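PDB 3FMC: putative succinylglutamate desuccinylase / aspartoacylase from Shewanella amazonensis, which is probably a zinc-dependent hydrolase of the succinylglutamate desuccinylase/aspartoacylase family, acting on ester bonds. Local coordinates for residues Asn110-Val113 against Trp114-Glu117; Thr125-Thr128 against Ala129-Thr133; Leu158-Met161 against Ala162-Asp166; Ala209-Glu212 against Ala213-Pro217. One frame throughout, in Å; residues are numbered along the deposited sequence.

In the fold
All four contacts are local turns of helices in the catalytic domain. They lie in series along the chain. Interactions 1 and 2 have centres about 12 Å apart and touch where Trp114 NE1 meets Thr133 OG1 at 3.1 Å. Interaction 2 reaches interaction 3 through Arg131 NH1, 3.1 Å from His163 O. Interactions 3 and 4 are about 10 Å apart between centres, with Ala162 CB 3.6 Å from Met210 CE. Interaction 4 also meets interaction 2, where Phe130 CZ is 3.5 Å from Pro217 O. His43, Glu46 and His172 could form the family's zinc site. Met210 of interaction 4 lies near them without touching.

Interaction 1: Asn110-Val113 against Trp114-Glu117; sequences NIEV and WYQE
Asn110 O takes Trp114 N at 2.9 Å and Ile111 O takes Tyr115 N at 2.6 Å, closing the first turn of helix 111-118. Gln116 N and Glu117 N bond in the same way to Glu112 O and Val113 O. Asn110 is the N-cap. Its OD1 accepts from Val113 N at 2.8 Å, with the donor well above the plane of the side-chain carbonyl. The cap thus occupies a backbone N-H of the first turn.

One side-chain bond spans the turn: Gln116 NE2 gives to Glu112 OE2 at 2.8 Å. Both chains bend at chi2, 54° in Glu112 and -55° in Gln116, which brings their ends together. OE2 is met nearly along its C-O axis and lies close to the amide plane. Carboxylate and amide are only 18° apart, close to coplanar. OE2 also sits 3.2 Å from Gln116 CG. The bonded pair lies at the edge of the Tyr115 ring. Val113 and Glu117 run side by side, and Val113 CG1 comes 3.5 Å from Glu117 OE2. Glu117 CG rests 3.2 Å from Val113 O.

Trp114 and Tyr115 lead their rings away from this turn. The indole stacks on His118 of its own helix. Its edge-to-face contact with Phe130 and the bond from Trp114 NE1 to Thr133 OG1 join the turn to helix 123-142. On helix 210-227, Ile111 touches Thr220, while Tyr115 packs against Val224 and Ala225.

Interaction 2: Thr125-Thr128 against Ala129-Thr133; sequences TLIT and AFRAT. With GOL (glycerol), chain L.
Successive turns of helix 123-142 place Ile127 and Thr128 beside Arg131, around a glycerol probably taken from the crystallisation liquor. Thr128 OG1 and glycerol O2 share a hydrogen bond of 2.6 Å. OG1 also bonds to Asp124 O, so two partners grip this hydroxyl. Arg131 NH2 makes a weak bond to glycerol O3 at 3.0 Å, and O3 lies at the edge of the guanidinium, near its plane. Arg131 NE also has glycerol C1 at 3.2 Å. The arginine bends at chi3 (-32°), and its chain crosses that of Ile127 obliquely. Ile127 CG2 reaches Arg131 NH2 at 3.6 Å and glycerol O3 at 3.5 Å.

The helix itself is regular. Ala129 N, Phe130 N, Arg131 N and Ala132 N bond to the carbonyls four residues back, from Thr125 O to Thr128 O. In the catalytic domain this helix lies between helices 111-118 and 150-163 in the chain and packs on both. Arg131 NH1 bonds to His163 O, in the C-terminal part of helix 150-163. Phe130 meets Trp218 of helix 210-227 edge-to-face.

The CB atoms lie against carbonyls of the previous turn, as helix geometry dictates. Ala129 CB lies 3.4 Å from both Thr125 O and Leu126 O. Ala132 CB is 3.5 Å from Thr128 O.

Interaction 3: Leu158-Met161 against Ala162-Asp166; sequences LQSM and AHRAD
His163 NE2 has two polar partners, His107 NE2, the stronger, and Gln159 NE2, which donates to it at 3.1 Å. The Gln159 bond is nearly straight at 165°. The ring nitrogen lies in the amide plane of Gln159, but the donor comes in well off the His163 ring plane. Amide and ring planes are 73° apart, although the two chains run side by side in the same direction. Gln159 CG is anti to the backbone N (chi1 -170°) and the chain is extended, which carries the amide along the helix to the ring. Gln159 OE1 accepts from Leu105 N, so both ends of the amide are used and its rotation is fixed.

These residues lie in the last turns of helix 150-163, which packs on strand 36-40 of the catalytic domain. Leu158, Met161, a selenomethionine here, and Ala165 all touch Tyr37 of that strand. The chain then runs on into strand 167-174, which is parallel to strand 36-40. Ala162 N and His163 N bond four residues back, to Leu158 O at 2.9 Å and to Gln159 O at 2.8 Å. The spacing then tightens to three. Arg164 N meets Met161 O at 3.1 Å from above the carbonyl plane, and Ala165 N bonds to Ala162 O.

Ser160 O is buried without a polar partner; Arg164 CG lies 3.5 Å from it. A water bonds to Ser160 OG at 2.8 Å and accepts from Arg164 NE at 3.2 Å. It sits at the guanidinium edge, in its plane.

Interaction 4: Ala209-Glu212 against Ala213-Pro217; sequences AMDE and AAFVP
Ala209 to Glu212 meet Ala213 to Val216 in the N-terminal turns of helix 210-227, with Ala209 as the N-cap. The backbone bonds are regular. Ala213 N bonds to Ala209 O at 3.0 Å, and Ala214 N, Phe215 N and Val216 N bond to the next three carbonyls. Pro217 has no N-H to continue the series, and the helix kinks there.

Two acidic side chains take backbone N-H groups at the helix start. Glu212 reaches back to the N-cap: its OE1 accepts from Ala209 N at 3.2 Å, from above the carboxylate plane. This is one of the two bonds of a capping box; the alanine N-cap has no polar group for the other. OE1 also takes Gly207 N, so it serves two amides. Asp211 OD1 takes the N-H of the next residue, Glu212 N, at 2.8 Å. This bent bond comes from the anti side but tilted out of the carboxylate plane. OD2 bonds to Thr240 OG1, so the carboxylate is held at both oxygens.

Nonpolar contacts centre on Phe215. Its CG lies between the backbone N and the carbonyl carbon (chi1 69°), which folds the ring back over the preceding turn. Glu212 CA makes a CH-pi contact over the ring face, 3.8 Å from the centroid and 13° off the normal. Glu212 CG is 3.9 Å from Phe215 CZ. On the first turn, Met210, a selenomethionine here, packs on Leu158 and Ala162 of helix 150-163. The Phe215 ring also crowds a carbonyl, with CD2 only 3.0 Å from Asp211 O.

Interaction 1: Asn110-Val113 against Trp114-Glu117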
# COMPACT_ATOMS: atom_id res chain seq x y z
N ASN C 110 28.28 28.27 -8.10
CA ASN C 110 28.85 28.50 -9.44
C ASN C 110 30.28 27.99 -9.44
O ASN C 110 31.13 28.52 -8.73
CB ASN C 110 28.73 29.98 -9.83
CG ASN C 110 29.27 30.26 -11.23
OD1 ASN C 110 30.32 29.76 -11.60
ND2 ASN C 110 28.56 31.07 -11.99
N ILE C 111 30.52 26.93 -10.21
CA ILE C 111 31.83 26.26 -10.23
C ILE C 111 32.87 27.10 -10.98
O ILE C 111 34.05 27.12 -10.60
CB ILE C 111 31.71 24.79 -10.76
CG1 ILE C 111 30.92 23.98 -9.73
CG2 ILE C 111 33.09 24.16 -10.99
CD1 ILE C 111 30.48 22.56 -10.17
N GLU C 112 32.44 27.78 -12.02
CA GLU C 112 33.33 28.69 -12.74
C GLU C 112 33.89 29.71 -11.73
O GLU C 112 35.10 29.87 -11.63
CB GLU C 112 32.63 29.36 -13.93
CG GLU C 112 33.50 30.39 -14.68
CD GLU C 112 34.86 29.82 -15.15
OE1 GLU C 112 34.86 28.80 -15.88
OE2 GLU C 112 35.92 30.41 -14.79
N VAL C 113 33.02 30.36 -10.95
CA VAL C 113 33.45 31.33 -9.93
C VAL C 113 34.28 30.67 -8.86
O VAL C 113 35.30 31.20 -8.44
CB VAL C 113 32.23 32.10 -9.31
CG1 VAL C 113 32.65 32.95 -8.09
CG2 VAL C 113 31.56 32.96 -10.38
N TRP C 114 33.87 29.50 -8.38
CA TRP C 114 34.66 28.81 -7.37
C TRP C 114 36.05 28.52 -7.95
O TRP C 114 37.07 28.70 -7.27
CB TRP C 114 34.00 27.47 -6.99
CG TRP C 114 34.66 26.80 -5.84
CD1 TRP C 114 34.24 26.83 -4.54
CD2 TRP C 114 35.85 25.98 -5.86
NE1 TRP C 114 35.07 26.07 -3.76
CE2 TRP C 114 36.09 25.57 -4.54
CE3 TRP C 114 36.75 25.57 -6.87
CZ2 TRP C 114 37.16 24.76 -4.19
CZ3 TRP C 114 37.82 24.77 -6.53
CH2 TRP C 114 38.02 24.37 -5.18
N TYR C 115 36.09 28.05 -9.20
CA TYR C 115 37.39 27.76 -9.82
C TYR C 115 38.28 29.01 -9.86
O TYR C 115 39.44 28.97 -9.44
CB TYR C 115 37.22 27.18 -11.22
CG TYR C 115 38.55 26.96 -11.88
CD1 TYR C 115 39.35 25.88 -11.51
CD2 TYR C 115 39.02 27.84 -12.84
CE1 TYR C 115 40.61 25.68 -12.11
CE2 TYR C 115 40.27 27.67 -13.44
CZ TYR C 115 41.05 26.58 -13.08
OH TYR C 115 42.28 26.36 -13.67
N GLN C 116 37.74 30.12 -10.36
CA GLN C 116 38.52 31.36 -10.44
C GLN C 116 39.10 31.74 -9.08
O GLN C 116 40.28 32.10 -8.98
CB GLN C 116 37.72 32.51 -11.09
CG GLN C 116 37.43 32.26 -12.60
CD GLN C 116 38.70 31.98 -13.46
OE1 GLN C 116 39.74 32.63 -13.29
NE2 GLN C 116 38.61 31.02 -14.36
N GLU C 117 38.30 31.60 -8.04
CA GLU C 117 38.72 31.93 -6.67
C GLU C 117 39.74 30.99 -6.05
O GLU C 117 40.35 31.33 -5.04
CB GLU C 117 37.48 32.04 -5.78
CG GLU C 117 36.56 33.17 -6.25
CD GLU C 117 35.29 33.36 -5.44
OE1 GLU C 117 34.91 32.45 -4.66
OE2 GLU C 117 34.66 34.43 -5.63

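Interaction 2: Thr125-Thr128 against Ala129-Thr133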
# COMPACT_ATOMS: atom_id res chain seq x y z
N THR C 125 45.87 20.94 -3.40
CA THR C 125 45.23 21.86 -2.48
C THR C 125 43.87 22.30 -3.01
O THR C 125 42.94 22.49 -2.24
CB THR C 125 46.15 23.07 -2.21
OG1 THR C 125 47.38 22.58 -1.67
CG2 THR C 125 45.54 24.02 -1.24
N LEU C 126 43.77 22.46 -4.33
CA LEU C 126 42.51 22.85 -4.98
C LEU C 126 41.46 21.72 -4.75
O LEU C 126 40.33 21.99 -4.37
CB LEU C 126 42.73 23.14 -6.46
CG LEU C 126 41.58 23.73 -7.29
CD1 LEU C 126 42.13 24.44 -8.54
CD2 LEU C 126 40.58 22.65 -7.68
N ILE C 127 41.90 20.49 -4.92
CA ILE C 127 41.06 19.29 -4.76
C ILE C 127 40.57 19.13 -3.32
O ILE C 127 39.39 18.85 -3.07
CB ILE C 127 41.82 18.01 -5.27
CG1 ILE C 127 42.03 18.11 -6.78
CG2 ILE C 127 41.05 16.69 -4.93
CD1 ILE C 127 43.01 17.03 -7.28
N THR C 128 41.47 19.32 -2.37
CA THR C 128 41.10 19.25 -0.96
C THR C 128 40.07 20.33 -0.64
O THR C 128 39.10 20.08 0.08
CB THR C 128 42.38 19.39 -0.08
OG1 THR C 128 43.22 18.26 -0.33
CG2 THR C 128 42.05 19.46 1.40
N ALA C 129 40.26 21.52 -1.20
CA ALA C 129 39.35 22.64 -0.95
C ALA C 129 37.95 22.35 -1.54
O ALA C 129 36.93 22.70 -0.93
CB ALA C 129 39.91 23.92 -1.55
N PHE C 130 37.92 21.74 -2.72
CA PHE C 130 36.67 21.45 -3.41
C PHE C 130 35.88 20.43 -2.63
O PHE C 130 34.68 20.62 -2.44
CB PHE C 130 36.91 20.98 -4.85
CG PHE C 130 35.68 21.01 -5.72
CD1 PHE C 130 35.13 22.21 -6.14
CD2 PHE C 130 35.09 19.83 -6.16
CE1 PHE C 130 34.01 22.23 -6.96
CE2 PHE C 130 34.01 19.85 -6.97
CZ PHE C 130 33.45 21.07 -7.37
N ARG C 131 36.56 19.39 -2.17
CA ARG C 131 35.95 18.36 -1.38
C ARG C 131 35.35 18.97 -0.12
O ARG C 131 34.24 18.63 0.25
CB ARG C 131 36.96 17.29 -0.98
CG ARG C 131 36.30 16.07 -0.32
CD ARG C 131 37.23 14.90 -0.09
NE ARG C 131 38.25 14.82 -1.13
CZ ARG C 131 38.18 14.16 -2.29
NH1 ARG C 131 37.13 13.43 -2.64
NH2 ARG C 131 39.22 14.24 -3.11
N ALA C 132 36.09 19.87 0.52
CA ALA C 132 35.62 20.51 1.74
C ALA C 132 34.37 21.32 1.48
O ALA C 132 33.44 21.31 2.30
CB ALA C 132 36.75 21.37 2.39
N THR C 133 34.31 22.01 0.34
CA THR C 133 33.15 22.79 -0.05
C THR C 133 31.94 21.88 -0.23
O THR C 133 30.84 22.21 0.22
CB THR C 133 33.41 23.57 -1.35
OG1 THR C 133 34.36 24.61 -1.09
CG2 THR C 133 32.09 24.19 -1.94
C1 GOL L . 40.43 15.63 1.03
O1 GOL L . 40.78 15.68 2.38
C2 GOL L . 41.67 15.33 0.25
O2 GOL L . 42.70 16.07 0.89
C3 GOL L . 41.50 15.74 -1.22
O3 GOL L . 41.97 14.76 -2.12

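Interaction 3: Leu158-Met161 against Ala162-Asp166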
# COMPACT_ATOMS: atom_id res chain seq x y z
N LEU C 158 24.18 10.14 3.35
CA LEU C 158 24.98 9.21 2.54
C LEU C 158 25.96 9.95 1.66
O LEU C 158 27.13 9.58 1.57
CB LEU C 158 24.05 8.37 1.65
CG LEU C 158 23.11 7.41 2.40
CD1 LEU C 158 22.07 6.77 1.47
CD2 LEU C 158 23.90 6.36 3.11
N GLN C 159 25.49 11.03 1.05
CA GLN C 159 26.25 11.84 0.11
C GLN C 159 27.46 12.46 0.74
O GLN C 159 28.53 12.49 0.14
CB GLN C 159 25.35 12.88 -0.53
CG GLN C 159 25.99 13.63 -1.72
CD GLN C 159 25.02 14.52 -2.41
OE1 GLN C 159 23.81 14.26 -2.42
NE2 GLN C 159 25.54 15.58 -3.06
N SER C 160 27.29 13.00 1.94
CA SER C 160 28.40 13.62 2.64
C SER C 160 29.51 12.60 2.87
O SER C 160 30.70 12.93 2.75
CB SER C 160 27.95 14.24 3.96
OG SER C 160 29.08 14.70 4.66
N MSE C 161 29.14 11.35 3.20
CA MSE C 161 30.14 10.28 3.35
C MSE C 161 30.81 9.96 2.00
O MSE C 161 32.05 9.84 1.92
CB MSE C 161 29.55 9.02 3.95
CG MSE C 161 29.16 9.18 5.47
SE MSE C 161 28.74 7.49 6.21
CE MSE C 161 26.94 7.21 5.27
N ALA C 162 29.99 9.87 0.96
CA ALA C 162 30.46 9.53 -0.40
C ALA C 162 31.46 10.57 -0.92
O ALA C 162 32.43 10.24 -1.54
CB ALA C 162 29.27 9.44 -1.35
N HIS C 163 31.16 11.85 -0.67
CA HIS C 163 32.01 12.96 -1.11
C HIS C 163 33.44 12.87 -0.57
O HIS C 163 34.37 13.44 -1.15
CB HIS C 163 31.42 14.29 -0.69
CG HIS C 163 30.32 14.80 -1.56
ND1 HIS C 163 30.32 14.64 -2.93
CD2 HIS C 163 29.27 15.60 -1.27
CE1 HIS C 163 29.27 15.28 -3.44
NE2 HIS C 163 28.61 15.86 -2.45
N ARG C 164 33.61 12.20 0.57
CA ARG C 164 34.93 12.07 1.17
C ARG C 164 35.83 11.07 0.46
O ARG C 164 37.03 11.14 0.64
CB ARG C 164 34.84 11.64 2.63
CG ARG C 164 34.14 12.65 3.51
CD ARG C 164 33.96 12.07 4.90
NE ARG C 164 33.18 13.02 5.70
CZ ARG C 164 33.70 14.11 6.29
NH1 ARG C 164 35.01 14.39 6.20
NH2 ARG C 164 32.91 14.92 6.99
N ALA C 165 35.28 10.18 -0.34
CA ALA C 165 36.03 9.13 -1.06
C ALA C 165 36.45 9.53 -2.50
O ALA C 165 35.88 10.44 -3.13
CB ALA C 165 35.17 7.85 -1.12
N ASP C 166 37.44 8.81 -3.02
CA ASP C 166 37.90 8.95 -4.40
C ASP C 166 37.06 8.11 -5.34
O ASP C 166 36.95 8.44 -6.50
CB ASP C 166 39.36 8.52 -4.53
CG ASP C 166 40.28 9.33 -3.62
OD1 ASP C 166 40.10 10.56 -3.53
OD2 ASP C 166 41.13 8.70 -2.95
O HOH W 1 30.07 12.73 6.35

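Interaction 4: Ala209-Glu212 against Ala213-Pro217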
# COMPACT_ATOMS: atom_id res chain seq x y z
N ALA C 209 20.26 11.05 -8.52
CA ALA C 209 20.86 9.82 -8.03
C ALA C 209 22.24 10.00 -7.39
O ALA C 209 22.91 10.98 -7.60
CB ALA C 209 20.96 8.76 -9.19
N MSE C 210 22.65 9.00 -6.61
CA MSE C 210 23.94 9.08 -5.89
C MSE C 210 25.15 9.25 -6.80
O MSE C 210 26.02 10.07 -6.52
CB MSE C 210 24.16 7.81 -5.07
CG MSE C 210 25.63 7.67 -4.52
SE MSE C 210 26.24 9.13 -3.42
CE MSE C 210 25.94 8.22 -1.73
N ASP C 211 25.26 8.41 -7.84
CA ASP C 211 26.44 8.48 -8.73
C ASP C 211 26.60 9.86 -9.31
O ASP C 211 27.66 10.47 -9.19
CB ASP C 211 26.47 7.37 -9.79
CG ASP C 211 25.23 7.27 -10.70
OD1 ASP C 211 24.25 8.06 -10.59
OD2 ASP C 211 25.24 6.31 -11.52
N GLU C 212 25.53 10.39 -9.87
CA GLU C 212 25.55 11.77 -10.40
C GLU C 212 25.90 12.79 -9.33
O GLU C 212 26.70 13.70 -9.54
CB GLU C 212 24.18 12.09 -10.96
CG GLU C 212 23.75 11.17 -12.10
CD GLU C 212 22.23 11.04 -12.21
OE1 GLU C 212 21.48 11.62 -11.38
OE2 GLU C 212 21.80 10.32 -13.11
N ALA C 213 25.31 12.65 -8.16
CA ALA C 213 25.56 13.59 -7.08
C ALA C 213 27.04 13.57 -6.73
O ALA C 213 27.61 14.60 -6.39
CB ALA C 213 24.71 13.20 -5.86
N ALA C 214 27.64 12.39 -6.79
CA ALA C 214 29.06 12.22 -6.50
C ALA C 214 29.97 12.76 -7.62
O ALA C 214 30.99 13.38 -7.32
CB ALA C 214 29.40 10.79 -6.24
N PHE C 215 29.62 12.51 -8.88
CA PHE C 215 30.57 12.88 -9.94
C PHE C 215 30.29 14.20 -10.63
O PHE C 215 31.23 14.83 -11.15
CB PHE C 215 30.77 11.75 -10.99
CG PHE C 215 29.55 11.48 -11.86
CD1 PHE C 215 29.08 12.41 -12.77
CD2 PHE C 215 28.97 10.22 -11.87
CE1 PHE C 215 28.00 12.12 -13.59
CE2 PHE C 215 27.90 9.92 -12.70
CZ PHE C 215 27.41 10.88 -13.55
N VAL C 216 29.04 14.66 -10.66
CA VAL C 216 28.80 15.90 -11.41
C VAL C 216 29.67 17.07 -10.93
O VAL C 216 30.19 17.82 -11.79
CB VAL C 216 27.28 16.27 -11.51
CG1 VAL C 216 27.08 17.68 -12.03
CG2 VAL C 216 26.55 15.29 -12.41
N PRO C 217 29.80 17.29 -9.60
CA PRO C 217 30.60 18.49 -9.29
C PRO C 217 32.03 18.41 -9.81
O PRO C 217 32.59 19.40 -10.31
CB PRO C 217 30.61 18.53 -7.74
CG PRO C 217 29.47 17.65 -7.30
CD PRO C 217 29.29 16.62 -8.38